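Side-chain contacts in Adhesin/hemolysin (PDB 4G6V), which acts as the tRNA-cleaving toxin of a bacterial contact-dependent growth inhibition system and is held here by its immunity protein, CdiI: residues G88-D93 and V100-A105; N67-T72 and P92-N97; L63-Q68 and L134-A139; G109-I114 and E145-S150; T49-L54 and V58-L63. All coordinates share one frame; numbering follows the deposited sequence.

Contact 1 (G88-D93 and V100-A105)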
# COMPACT_ATOMS: atom_id res chain seq x y z
N GLY A 88 -13.46 8.63 8.57
CA GLY A 88 -13.52 8.28 7.16
C GLY A 88 -13.91 6.84 6.80
O GLY A 88 -14.02 5.97 7.67
N PRO A 89 -14.12 6.58 5.51
CA PRO A 89 -14.43 5.22 5.05
C PRO A 89 -13.20 4.33 5.27
O PRO A 89 -13.26 3.08 5.28
CB PRO A 89 -14.67 5.40 3.55
CG PRO A 89 -13.86 6.63 3.19
CD PRO A 89 -13.99 7.53 4.39
N LYS A 90 -12.09 5.02 5.46
CA LYS A 90 -10.79 4.40 5.59
C LYS A 90 -10.52 3.86 7.01
O LYS A 90 -11.00 4.41 8.00
CB LYS A 90 -9.72 5.39 5.12
CG LYS A 90 -8.33 4.93 5.32
CD LYS A 90 -7.37 5.68 4.42
CE LYS A 90 -5.96 5.14 4.65
NZ LYS A 90 -4.98 5.48 3.58
N ASN A 91 -9.79 2.75 7.08
CA ASN A 91 -9.45 2.11 8.34
C ASN A 91 -7.93 2.03 8.51
O ASN A 91 -7.33 1.05 8.10
CB ASN A 91 -10.05 0.71 8.38
CG ASN A 91 -11.57 0.74 8.40
OD1 ASN A 91 -12.19 1.32 9.29
ND2 ASN A 91 -12.18 0.11 7.41
N PRO A 92 -7.32 3.05 9.13
CA PRO A 92 -5.86 3.04 9.26
C PRO A 92 -5.31 1.90 10.14
O PRO A 92 -6.02 1.31 10.97
CB PRO A 92 -5.54 4.41 9.90
CG PRO A 92 -6.82 4.88 10.46
CD PRO A 92 -7.94 4.26 9.68
N ASP A 93 -4.03 1.61 9.94
CA ASP A 93 -3.34 0.57 10.67
C ASP A 93 -3.21 0.90 12.16
O ASP A 93 -3.62 0.12 13.02
CB ASP A 93 -1.94 0.36 10.07
CG ASP A 93 -1.98 -0.36 8.73
OD1 ASP A 93 -3.02 -0.98 8.42
OD2 ASP A 93 -0.96 -0.31 8.01
N VAL A 100 -2.93 9.31 13.04
CA VAL A 100 -3.14 8.14 12.18
C VAL A 100 -1.88 7.82 11.36
O VAL A 100 -1.26 8.73 10.76
CB VAL A 100 -4.40 8.23 11.26
CG1 VAL A 100 -5.70 8.15 12.10
CG2 VAL A 100 -4.37 9.47 10.32
N PHE A 101 -1.49 6.54 11.39
CA PHE A 101 -0.29 6.00 10.75
C PHE A 101 -0.62 4.72 9.97
O PHE A 101 -1.56 3.99 10.31
CB PHE A 101 0.75 5.65 11.81
CG PHE A 101 1.89 6.62 11.92
CD1 PHE A 101 1.86 7.63 12.86
CD2 PHE A 101 3.01 6.50 11.11
CE1 PHE A 101 2.93 8.52 12.98
CE2 PHE A 101 4.09 7.39 11.22
CZ PHE A 101 4.04 8.40 12.16
N ASP A 102 0.16 4.45 8.92
CA ASP A 102 0.03 3.20 8.19
C ASP A 102 1.38 2.48 8.09
O ASP A 102 2.43 3.14 8.02
CB ASP A 102 -0.57 3.43 6.79
CG ASP A 102 -2.10 3.43 6.80
OD1 ASP A 102 -2.70 3.20 7.87
OD2 ASP A 102 -2.69 3.65 5.72
N ASN A 103 1.35 1.15 8.11
CA ASN A 103 2.57 0.34 7.98
C ASN A 103 2.84 0.00 6.53
O ASN A 103 1.92 -0.31 5.78
CB ASN A 103 2.48 -0.97 8.79
CG ASN A 103 3.80 -1.76 8.80
OD1 ASN A 103 4.80 -1.29 9.33
ND2 ASN A 103 3.81 -2.96 8.19
N TYR A 104 4.11 0.07 6.14
CA TYR A 104 4.55 -0.32 4.80
C TYR A 104 5.85 -1.10 4.93
O TYR A 104 6.87 -0.58 5.43
CB TYR A 104 4.68 0.91 3.90
CG TYR A 104 5.49 0.72 2.64
CD1 TYR A 104 5.30 -0.38 1.81
CD2 TYR A 104 6.44 1.66 2.28
CE1 TYR A 104 6.06 -0.54 0.66
CE2 TYR A 104 7.19 1.52 1.11
CZ TYR A 104 7.01 0.42 0.30
OH TYR A 104 7.76 0.31 -0.86
N ALA A 105 5.82 -2.35 4.51
CA ALA A 105 6.93 -3.25 4.77
C ALA A 105 7.54 -3.74 3.47
O ALA A 105 7.32 -4.87 3.07
CB ALA A 105 6.48 -4.41 5.64

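Contact 2 (N67-T72 and P92-N97)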
# COMPACT_ATOMS: atom_id res chain seq x y z
N ASN A 67 1.70 -6.11 12.60
CA ASN A 67 1.56 -6.43 14.01
C ASN A 67 2.89 -6.26 14.74
O ASN A 67 2.92 -5.81 15.88
CB ASN A 67 0.97 -7.83 14.20
CG ASN A 67 -0.55 -7.84 14.05
OD1 ASN A 67 -1.20 -6.79 14.04
ND2 ASN A 67 -1.12 -9.03 13.94
N GLN A 68 3.98 -6.58 14.05
CA GLN A 68 5.31 -6.44 14.63
C GLN A 68 5.77 -5.00 14.81
O GLN A 68 6.43 -4.69 15.81
CB GLN A 68 6.33 -7.23 13.83
CG GLN A 68 6.16 -8.73 13.96
CD GLN A 68 7.13 -9.50 13.09
OE1 GLN A 68 7.42 -9.11 11.94
NE2 GLN A 68 7.66 -10.59 13.63
N SER A 69 5.45 -4.12 13.86
CA SER A 69 5.82 -2.71 13.99
C SER A 69 5.15 -2.05 15.19
O SER A 69 5.74 -1.20 15.84
CB SER A 69 5.50 -1.93 12.72
OG SER A 69 6.52 -2.12 11.76
N ALA A 70 3.92 -2.47 15.48
CA ALA A 70 3.17 -1.97 16.63
C ALA A 70 3.90 -2.29 17.93
O ALA A 70 4.10 -1.43 18.78
CB ALA A 70 1.76 -2.55 16.64
N VAL A 71 4.29 -3.55 18.09
CA VAL A 71 4.94 -3.97 19.32
C VAL A 71 6.28 -3.27 19.47
O VAL A 71 6.64 -2.83 20.57
CB VAL A 71 5.09 -5.52 19.34
CG1 VAL A 71 6.21 -5.99 20.31
CG2 VAL A 71 3.76 -6.16 19.67
N THR A 72 7.02 -3.15 18.37
CA THR A 72 8.36 -2.58 18.40
C THR A 72 8.31 -1.13 18.84
O THR A 72 9.18 -0.68 19.57
CB THR A 72 9.06 -2.68 17.02
OG1 THR A 72 9.46 -4.03 16.78
CG2 THR A 72 10.30 -1.78 16.94
N PRO A 92 -7.32 3.05 9.13
CA PRO A 92 -5.86 3.04 9.26
C PRO A 92 -5.31 1.90 10.14
O PRO A 92 -6.02 1.31 10.97
CB PRO A 92 -5.54 4.41 9.90
CG PRO A 92 -6.82 4.88 10.46
CD PRO A 92 -7.94 4.26 9.68
N ASP A 93 -4.03 1.61 9.94
CA ASP A 93 -3.34 0.57 10.67
C ASP A 93 -3.21 0.90 12.16
O ASP A 93 -3.62 0.12 13.02
CB ASP A 93 -1.94 0.36 10.07
CG ASP A 93 -1.98 -0.36 8.73
OD1 ASP A 93 -3.02 -0.98 8.42
OD2 ASP A 93 -0.96 -0.31 8.01
N TYR A 94 -2.63 2.06 12.44
CA TYR A 94 -2.38 2.50 13.80
C TYR A 94 -2.89 3.90 14.09
O TYR A 94 -3.30 4.63 13.17
CB TYR A 94 -0.89 2.58 14.07
CG TYR A 94 -0.06 1.51 13.44
CD1 TYR A 94 -0.23 0.16 13.79
CD2 TYR A 94 0.94 1.84 12.53
CE1 TYR A 94 0.55 -0.82 13.24
CE2 TYR A 94 1.74 0.86 11.98
CZ TYR A 94 1.54 -0.47 12.33
OH TYR A 94 2.32 -1.45 11.77
N THR A 95 -2.62 4.31 15.33
CA THR A 95 -2.64 5.69 15.81
C THR A 95 -1.38 5.82 16.70
O THR A 95 -1.26 5.09 17.68
CB THR A 95 -3.89 5.99 16.64
OG1 THR A 95 -3.94 5.12 17.77
CG2 THR A 95 -5.15 5.79 15.79
N ILE A 96 -0.44 6.71 16.36
CA ILE A 96 0.82 6.76 17.07
C ILE A 96 0.92 8.12 17.77
O ILE A 96 1.08 9.18 17.13
CB ILE A 96 2.02 6.47 16.14
CG1 ILE A 96 1.93 5.05 15.60
CG2 ILE A 96 3.35 6.66 16.87
CD1 ILE A 96 3.12 4.65 14.81
N ASN A 97 0.78 8.08 19.10
CA ASN A 97 0.65 9.30 19.90
C ASN A 97 -0.44 10.22 19.33
O ASN A 97 -0.27 11.44 19.26
CB ASN A 97 1.99 10.03 20.01
CG ASN A 97 3.05 9.17 20.66
OD1 ASN A 97 2.75 8.12 21.21
ND2 ASN A 97 4.30 9.62 20.60

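Contact 3 (L63-Q68 and L134-A139)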
# COMPACT_ATOMS: atom_id res chain seq x y z
N LEU A 63 1.01 -8.58 6.84
CA LEU A 63 0.25 -8.47 8.09
C LEU A 63 1.12 -8.77 9.33
O LEU A 63 1.03 -8.08 10.33
CB LEU A 63 -1.02 -9.35 8.05
CG LEU A 63 -1.98 -9.03 6.90
CD1 LEU A 63 -3.27 -9.79 7.04
CD2 LEU A 63 -2.27 -7.52 6.80
N ILE A 64 1.97 -9.80 9.26
CA ILE A 64 2.93 -10.06 10.32
C ILE A 64 3.68 -8.77 10.64
O ILE A 64 3.66 -8.29 11.78
CB ILE A 64 3.98 -11.17 9.95
CG1 ILE A 64 3.33 -12.54 9.86
CG2 ILE A 64 5.05 -11.28 11.01
CD1 ILE A 64 2.55 -12.90 11.09
N ARG A 65 4.32 -8.20 9.64
CA ARG A 65 5.15 -7.02 9.86
C ARG A 65 4.42 -5.81 10.44
O ARG A 65 5.01 -4.99 11.15
CB ARG A 65 5.88 -6.65 8.58
CG ARG A 65 6.76 -7.77 8.09
CD ARG A 65 8.09 -7.68 8.77
NE ARG A 65 9.02 -8.67 8.26
CZ ARG A 65 9.25 -9.84 8.84
NH1 ARG A 65 8.61 -10.16 9.96
NH2 ARG A 65 10.13 -10.69 8.31
N GLU A 66 3.12 -5.70 10.16
CA GLU A 66 2.28 -4.65 10.74
C GLU A 66 2.07 -4.89 12.24
O GLU A 66 2.25 -4.00 13.07
CB GLU A 66 0.93 -4.59 10.02
CG GLU A 66 0.00 -3.53 10.58
CD GLU A 66 -1.46 -3.93 10.52
OE1 GLU A 66 -1.88 -4.41 9.45
OE2 GLU A 66 -2.19 -3.77 11.53
N ASN A 67 1.70 -6.11 12.60
CA ASN A 67 1.56 -6.43 14.01
C ASN A 67 2.89 -6.26 14.74
O ASN A 67 2.92 -5.81 15.88
CB ASN A 67 0.97 -7.83 14.20
CG ASN A 67 -0.55 -7.84 14.05
OD1 ASN A 67 -1.20 -6.79 14.04
ND2 ASN A 67 -1.12 -9.03 13.94
N GLN A 68 3.98 -6.58 14.05
CA GLN A 68 5.31 -6.44 14.63
C GLN A 68 5.77 -5.00 14.81
O GLN A 68 6.43 -4.69 15.81
CB GLN A 68 6.33 -7.23 13.83
CG GLN A 68 6.16 -8.73 13.96
CD GLN A 68 7.13 -9.50 13.09
OE1 GLN A 68 7.42 -9.11 11.94
NE2 GLN A 68 7.66 -10.59 13.63
N LEU A 134 11.80 -2.02 7.64
CA LEU A 134 12.81 -2.59 6.73
C LEU A 134 13.19 -4.07 6.98
O LEU A 134 14.23 -4.53 6.51
CB LEU A 134 14.06 -1.71 6.66
CG LEU A 134 13.88 -0.25 6.21
CD1 LEU A 134 15.23 0.44 6.06
CD2 LEU A 134 13.10 -0.14 4.91
N ALA A 135 12.34 -4.81 7.70
CA ALA A 135 12.60 -6.23 8.02
C ALA A 135 13.06 -7.05 6.81
O ALA A 135 14.07 -7.74 6.87
CB ALA A 135 11.37 -6.87 8.66
N ASP A 136 12.31 -6.96 5.71
CA ASP A 136 12.59 -7.77 4.53
C ASP A 136 13.19 -6.96 3.37
O ASP A 136 13.20 -7.44 2.24
CB ASP A 136 11.31 -8.45 4.07
CG ASP A 136 10.54 -9.06 5.22
OD1 ASP A 136 10.93 -10.16 5.66
OD2 ASP A 136 9.55 -8.44 5.68
N SER A 137 13.66 -5.75 3.63
CA SER A 137 14.25 -4.93 2.59
C SER A 137 15.75 -4.75 2.78
O SER A 137 16.22 -4.71 3.90
CB SER A 137 13.58 -3.55 2.58
OG SER A 137 14.31 -2.62 1.82
N SER A 138 16.49 -4.63 1.70
CA SER A 138 17.93 -4.42 1.80
C SER A 138 18.31 -2.94 1.67
O SER A 138 19.49 -2.60 1.59
CB SER A 138 18.69 -5.26 0.76
OG SER A 138 18.49 -4.78 -0.57
N ALA A 139 17.31 -2.07 1.64
CA ALA A 139 17.52 -0.63 1.49
C ALA A 139 17.83 0.02 2.83
O ALA A 139 17.11 -0.18 3.81
CB ALA A 139 16.30 0.03 0.87

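Contact 4 (G109-I114 and E145-S150)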
# COMPACT_ATOMS: atom_id res chain seq x y z
N GLY A 109 14.31 -3.81 -2.51
CA GLY A 109 15.43 -2.99 -2.08
C GLY A 109 15.64 -1.75 -2.94
O GLY A 109 16.57 -1.00 -2.71
N ASN A 110 14.77 -1.54 -3.93
CA ASN A 110 14.86 -0.39 -4.83
C ASN A 110 14.34 0.88 -4.17
O ASN A 110 13.14 1.18 -4.22
CB ASN A 110 14.08 -0.64 -6.11
CG ASN A 110 14.51 0.29 -7.24
OD1 ASN A 110 14.21 1.48 -7.25
ND2 ASN A 110 15.21 -0.27 -8.22
N VAL A 111 15.26 1.63 -3.57
CA VAL A 111 14.91 2.83 -2.81
C VAL A 111 14.04 3.85 -3.57
O VAL A 111 13.10 4.42 -3.00
CB VAL A 111 16.18 3.52 -2.28
CG1 VAL A 111 15.87 4.91 -1.85
CG2 VAL A 111 16.76 2.68 -1.13
N ARG A 112 14.34 4.06 -4.84
CA ARG A 112 13.54 4.97 -5.66
C ARG A 112 12.10 4.48 -5.74
O ARG A 112 11.15 5.25 -5.54
CB ARG A 112 14.16 5.14 -7.05
CG ARG A 112 15.55 5.78 -6.99
CD ARG A 112 16.17 6.07 -8.37
NE ARG A 112 17.64 6.04 -8.27
CZ ARG A 112 18.48 5.96 -9.31
NH1 ARG A 112 18.01 5.90 -10.55
NH2 ARG A 112 19.80 5.95 -9.14
N ASN A 113 11.96 3.19 -6.00
CA ASN A 113 10.66 2.55 -6.11
C ASN A 113 9.90 2.61 -4.78
O ASN A 113 8.68 2.82 -4.75
CB ASN A 113 10.80 1.11 -6.61
CG ASN A 113 11.21 1.04 -8.08
OD1 ASN A 113 11.64 2.03 -8.67
ND2 ASN A 113 11.09 -0.14 -8.67
N ILE A 114 10.64 2.44 -3.69
CA ILE A 114 10.06 2.58 -2.38
C ILE A 114 9.45 3.97 -2.22
O ILE A 114 8.32 4.10 -1.76
CB ILE A 114 11.09 2.33 -1.26
CG1 ILE A 114 11.66 0.92 -1.38
CG2 ILE A 114 10.46 2.56 0.13
CD1 ILE A 114 12.25 0.38 -0.11
N GLU A 145 15.95 8.23 3.66
CA GLU A 145 15.88 9.61 4.13
C GLU A 145 16.43 10.58 3.09
O GLU A 145 15.83 11.63 2.83
CB GLU A 145 16.64 9.76 5.47
N ALA A 146 17.56 10.22 2.48
CA ALA A 146 18.14 11.03 1.42
C ALA A 146 17.16 11.22 0.26
O ALA A 146 16.96 12.36 -0.20
CB ALA A 146 19.44 10.41 0.92
N GLN A 147 16.57 10.11 -0.18
CA GLN A 147 15.61 10.09 -1.29
C GLN A 147 14.39 10.97 -1.01
O GLN A 147 14.05 11.87 -1.79
CB GLN A 147 15.19 8.65 -1.60
CG GLN A 147 14.30 8.51 -2.82
CD GLN A 147 15.09 8.52 -4.13
OE1 GLN A 147 16.21 7.99 -4.20
NE2 GLN A 147 14.50 9.12 -5.17
N ILE A 148 13.73 10.71 0.12
CA ILE A 148 12.56 11.49 0.52
C ILE A 148 12.86 12.98 0.71
O ILE A 148 11.96 13.81 0.62
CB ILE A 148 11.89 10.91 1.78
CG1 ILE A 148 11.35 9.51 1.47
CG2 ILE A 148 10.76 11.79 2.25
CD1 ILE A 148 10.66 8.84 2.62
N ASN A 149 14.12 13.31 0.95
CA ASN A 149 14.50 14.71 1.13
C ASN A 149 14.86 15.44 -0.16
O ASN A 149 14.49 16.60 -0.34
CB ASN A 149 15.60 14.88 2.19
CG ASN A 149 15.07 14.71 3.61
OD1 ASN A 149 13.87 14.89 3.86
ND2 ASN A 149 15.95 14.34 4.55
N SER A 150 15.56 14.78 -1.07
CA SER A 150 15.93 15.46 -2.31
C SER A 150 14.76 15.59 -3.29
O SER A 150 14.84 16.32 -4.27
CB SER A 150 17.14 14.79 -2.96
OG SER A 150 18.30 15.11 -2.21

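Contact 5 (T49-L54 and V58-L63)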
# COMPACT_ATOMS: atom_id res chain seq x y z
N THR A 49 -3.96 -7.15 14.46
CA THR A 49 -4.50 -7.62 13.18
C THR A 49 -4.59 -9.16 13.06
O THR A 49 -3.60 -9.88 13.24
CB THR A 49 -3.69 -7.06 12.01
OG1 THR A 49 -3.91 -5.65 11.89
CG2 THR A 49 -4.09 -7.76 10.72
N GLN A 50 -5.77 -9.67 12.73
CA GLN A 50 -5.93 -11.11 12.55
C GLN A 50 -5.73 -11.51 11.08
O GLN A 50 -6.41 -11.01 10.19
CB GLN A 50 -7.30 -11.58 13.05
CG GLN A 50 -7.45 -11.42 14.54
CD GLN A 50 -8.79 -11.90 15.06
OE1 GLN A 50 -9.73 -12.12 14.27
NE2 GLN A 50 -8.89 -12.09 16.39
N ILE A 51 -4.79 -12.41 10.85
CA ILE A 51 -4.40 -12.81 9.50
C ILE A 51 -5.25 -14.00 9.09
O ILE A 51 -5.23 -15.01 9.77
CB ILE A 51 -2.91 -13.16 9.47
CG1 ILE A 51 -2.12 -11.97 10.01
CG2 ILE A 51 -2.46 -13.59 8.04
CD1 ILE A 51 -0.66 -12.20 10.09
N PRO A 52 -6.03 -13.85 8.00
CA PRO A 52 -6.89 -14.92 7.49
C PRO A 52 -6.05 -16.10 7.00
O PRO A 52 -5.09 -15.89 6.26
CB PRO A 52 -7.62 -14.26 6.31
CG PRO A 52 -7.51 -12.80 6.56
CD PRO A 52 -6.16 -12.62 7.19
N PRO A 53 -6.43 -17.32 7.41
CA PRO A 53 -5.71 -18.57 7.15
C PRO A 53 -5.32 -18.72 5.67
O PRO A 53 -4.20 -19.15 5.37
CB PRO A 53 -6.74 -19.64 7.50
CG PRO A 53 -7.71 -18.98 8.39
CD PRO A 53 -7.74 -17.56 8.02
N LEU A 54 -6.22 -18.36 4.77
CA LEU A 54 -5.99 -18.61 3.34
C LEU A 54 -5.04 -17.63 2.66
O LEU A 54 -4.51 -17.93 1.59
CB LEU A 54 -7.31 -18.73 2.56
CG LEU A 54 -8.04 -20.04 2.88
CD1 LEU A 54 -9.35 -20.14 2.14
CD2 LEU A 54 -7.18 -21.22 2.58
N VAL A 58 3.11 -13.91 0.78
CA VAL A 58 3.28 -12.48 0.60
C VAL A 58 2.37 -11.63 1.50
O VAL A 58 2.84 -10.77 2.26
CB VAL A 58 3.04 -12.07 -0.87
CG1 VAL A 58 2.98 -10.55 -1.01
CG2 VAL A 58 4.11 -12.67 -1.79
N THR A 59 1.06 -11.85 1.38
CA THR A 59 0.04 -11.15 2.18
C THR A 59 0.23 -11.41 3.66
O THR A 59 0.24 -10.48 4.46
CB THR A 59 -1.39 -11.55 1.78
OG1 THR A 59 -1.72 -10.97 0.51
CG2 THR A 59 -2.40 -11.08 2.79
N THR A 60 0.40 -12.69 4.01
CA THR A 60 0.69 -13.07 5.39
C THR A 60 1.88 -12.29 5.96
O THR A 60 1.82 -11.81 7.09
CB THR A 60 0.93 -14.59 5.52
OG1 THR A 60 -0.28 -15.28 5.19
CG2 THR A 60 1.34 -14.96 6.95
N ARG A 61 2.95 -12.15 5.18
CA ARG A 61 4.14 -11.48 5.67
C ARG A 61 3.91 -9.99 5.91
O ARG A 61 4.49 -9.42 6.83
CB ARG A 61 5.31 -11.71 4.70
CG ARG A 61 6.65 -11.19 5.22
CD ARG A 61 7.67 -10.99 4.09
NE ARG A 61 7.14 -10.15 3.01
CZ ARG A 61 7.10 -8.81 3.04
NH1 ARG A 61 7.57 -8.13 4.09
NH2 ARG A 61 6.60 -8.14 2.00
N SER A 62 3.09 -9.35 5.08
CA SER A 62 2.78 -7.92 5.29
C SER A 62 1.96 -7.69 6.55
O SER A 62 2.18 -6.71 7.24
CB SER A 62 2.10 -7.26 4.08
OG SER A 62 3.04 -7.00 3.05
N LEU A 63 1.01 -8.58 6.84
CA LEU A 63 0.25 -8.47 8.09
C LEU A 63 1.12 -8.77 9.33
O LEU A 63 1.03 -8.08 10.33
CB LEU A 63 -1.02 -9.35 8.05
CG LEU A 63 -1.98 -9.03 6.90
CD1 LEU A 63 -3.27 -9.79 7.04
CD2 LEU A 63 -2.27 -7.52 6.80

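Contact 1 (G88-D93 and V100-A105)
Asp93 keeps CG beside its own backbone N (chi1 -73°), which carries its carboxylate to the backbone of Asn103. Lys90, with CG anti to N and the chain extended beyond it, reaches along to Asp102. The contact lies in the PD-(D/E)XK nuclease fold, where a loop entering strand 94-96 meets strand 99-104; Asp93 and Asp102 are probably active-site residues, with Glu66 and Lys121. Two hydrogen bonds tie loop to strand reciprocally, each aspartate taking an N-H from the other segment. Asp93 N gives to Asp102 OD1 (2.9 Å), an almost straight bond (175°) that meets the oxygen nearly end-on to its C-O bond. In return, Asn103 N gives to Asp93 OD2 (2.7 Å) on the anti lone pair, turned from OD1. The two acid side chains cross at about a right angle, their carboxylate planes 44° apart, and Asp93 OD2 stands 3.9 Å from Asp102 OD1. Asp93 OD2 has a second donor in Ala2 N of the CdiI chain, so the immunity protein engages this site directly. Lys90 NZ makes a long salt bridge to Asp102 OD2 (3.6 Å), and its hydrogen bond goes to Gly125 O instead. Both oxygens of Asp102 are thus approached from the loop, OD1 by the backbone and OD2 by the lysine. Pro92 CB adds a van der Waals approach to the acid, 3.7 Å from Asp102 OD1. Toward the start of the strand the packing turns apolar, with Pro92 CG touching Val100 CG1 at 3.8 Å.

Contact 2 (N67-T72 and P92-N97)
Tyr94 of strand 94-96 points its ring at Ser69 and Ala70 of helix 57-74, a helix-on-sheet packing within the alpha/beta core of this PD-(D/E)XK nuclease fold. The van der Waals part is small and buried. Ala70 CB reaches Tyr94 CE1 at 4.0 Å, and Ser69 CB comes to within 3.4 Å of Tyr94 OH; both carbons approach the ring obliquely. A chi1 of -38°, with CG beside the backbone N, carries the tyrosine ring toward the helix. One face of the ring is covered by the preceding residue: Asp93 CB sits 3.9 Å above the plane, over the ring centre. Val131 of strand 129-133 touches both Ser69 and Tyr94, so a third element closes the packing.

The polar groups look past one another for their partners. Tyr94 OH gives a hydrogen bond to the backbone O of Glu66, which ties strand 94-96 to the helix next to the active site. Ser69, whose CB meets the tyrosine, links the helix to a second strand, the neighbouring 99-104, through a hydrogen bond between Ser69 OG and Asn103 OD1.

Contact 3 (L63-Q68 and L134-A139)
The guanidinium of Arg65 and the carboxylate of Asp136 meet edge to edge, their planes only 10° apart. Arg65 presents its NE side: NE gives to Asp136 OD2 (2.6 Å) and NH2 to Asp136 OD1 (2.8 Å), a side-on, two-nitrogen salt bridge with one bond to each oxygen. Both oxygens are met on their syn sides, though the donors stand somewhat out of the carboxylate plane. This two-point grip should fix the rotation of the guanidinium. A further edge position is taken from within the helix, where Arg65 NH1 gives to Gln68 OE1 in the carbonyl plane, on a lone pair; the modelled 2.5 Å between these two atoms is imprecise at this resolution. Ala135 CB comes at the guanidinium obliquely and also lies against the aliphatic stem, 3.4 Å from Arg65 CD. The stem bends at chi2 (-85°) to bring the head to the loop. In the nuclease fold this bridge joins helix 57-74 to the connection between strand 129-133 and helix 141-150, on the protein surface. That connection starts as a type I beta turn, closed by Ser137 N giving to Leu134 O (3.2 Å). An ST turn follows, with Ser137 OG accepting from Ala139 N (3.1 Å, 166°). Asp136 OD2 has a second cation in Arg61, one helical turn before Arg65, so two arginines of the helix converge on one acid. The residue after Arg65, Glu66, heads elsewhere and forms a salt bridge with Lys69 of the CdiI chain.

Contact 4 (G109-I114 and E145-S150)
Gln147 and Val111 slide past each other in opposite directions, whereas Gln147 and Arg112 cross at about a right angle. In the first pair the stems touch: Val111 CG1 lies 3.8 Å from Gln147 CB and 4.0 Å from Gln147 CG. Val111 holds this methyl anti to its backbone N, and Gln147 sets CG anti to its own (chi1 -174°), so each extends toward the other helix. Gln147 then bends at chi2 (81°), folding its amide over beside Arg112. There the amide meets aliphatic carbon: Gln147 OE1 is 3.6 Å and Gln147 NE2 3.9 Å from Arg112 CG, which stands well out of the amide plane and displaced from above CD. The arginine chain leaves this point extended from CG to NE, carrying its guanidinium away from the amide. What joins the segments is thus van der Waals packing, with Gln147 laid across two successive residues of the other helix. Helices 111-123 and 141-150 are the connecting helices of two successive beta-alpha-beta crossovers, 99-104 to 129-133 and 129-133 to 159-162, and they touch here at the surface, away from the active site. The first helix begins right at the contact. Asn110 is its N-cap, with OD1 accepting from Asn113 N (3.1 Å, 155°), and the first backbone turn closes through Ile114 N to Asn110 O (2.8 Å). Val111 also packs on Ala139, in the loop before helix 141-150. Asn113 faces another way and packs against Ile50 of the CdiI chain.

Contact 5 (T49-L54 and V58-L63)
Residues Thr49 to Pro52 run extended past helix 57-74 in roughly the opposite direction to it, with the backbones closest at Ile51 and Leu63, whose CA atoms are 6.5 Å apart. Ile51 carries the contact. Its CG1 sits beside the backbone N (chi1 -54°), and the branch slides along Leu63 in the opposite direction, so that Ile51 CG1 and Ile51 CD1 both lie 3.5 Å from Leu63 CB. The other branch, Ile51 CG2, touches both Leu63 CD1 and Thr60 OG1, each 4.0 Å away. Thr60 and Leu63 follow at a spacing of nearly one helical turn, and the isoleucine packs against both. Pro52 crosses Leu63 at about a right angle, its CD 4.0 Å from Leu63 CD1. Thr49 CG2 adds a looser touch on that same methyl at 4.3 Å. In the PD-(D/E)XK nuclease fold of this toxin, the loop after strand 43-45 turns back here along the first turns of helix 57-74, into which it leads. Asp56 OD1, just before the helix, accepts from Thr59 N, and Thr60 OG1 also bonds back to Asp56 O. At the other end Thr49 OG1 bonds to Glu66 and to Asn83, bringing the loop to the active site. The CdiI chain packs close by: its Lys69 lies on Pro52 and its Ile3 on Leu63.

Contacts 5, 3 and 2 follow one another along helix 57-74, which they join in turn to the preceding loop 49-54, the loop after strand 129-133, and strand 94-96. Contacts 1 and 2 share Pro92 and Asp93 and reach neighbouring strands of one mixed sheet, their centres 10 Å apart. Contact 1 is nested in the chain loop closed by contact 3. Contacts 1, 2 and 3 hold residues of the probable active site, where the toxin also meets CdiI, and contact 5 reaches Glu66 through Thr49. Contact 4, between two crossover helices, lies farthest out, about 26 Å from contact 5 between centres, yet it touches contacts 1 and 3, the former through Tyr104 on Ile114.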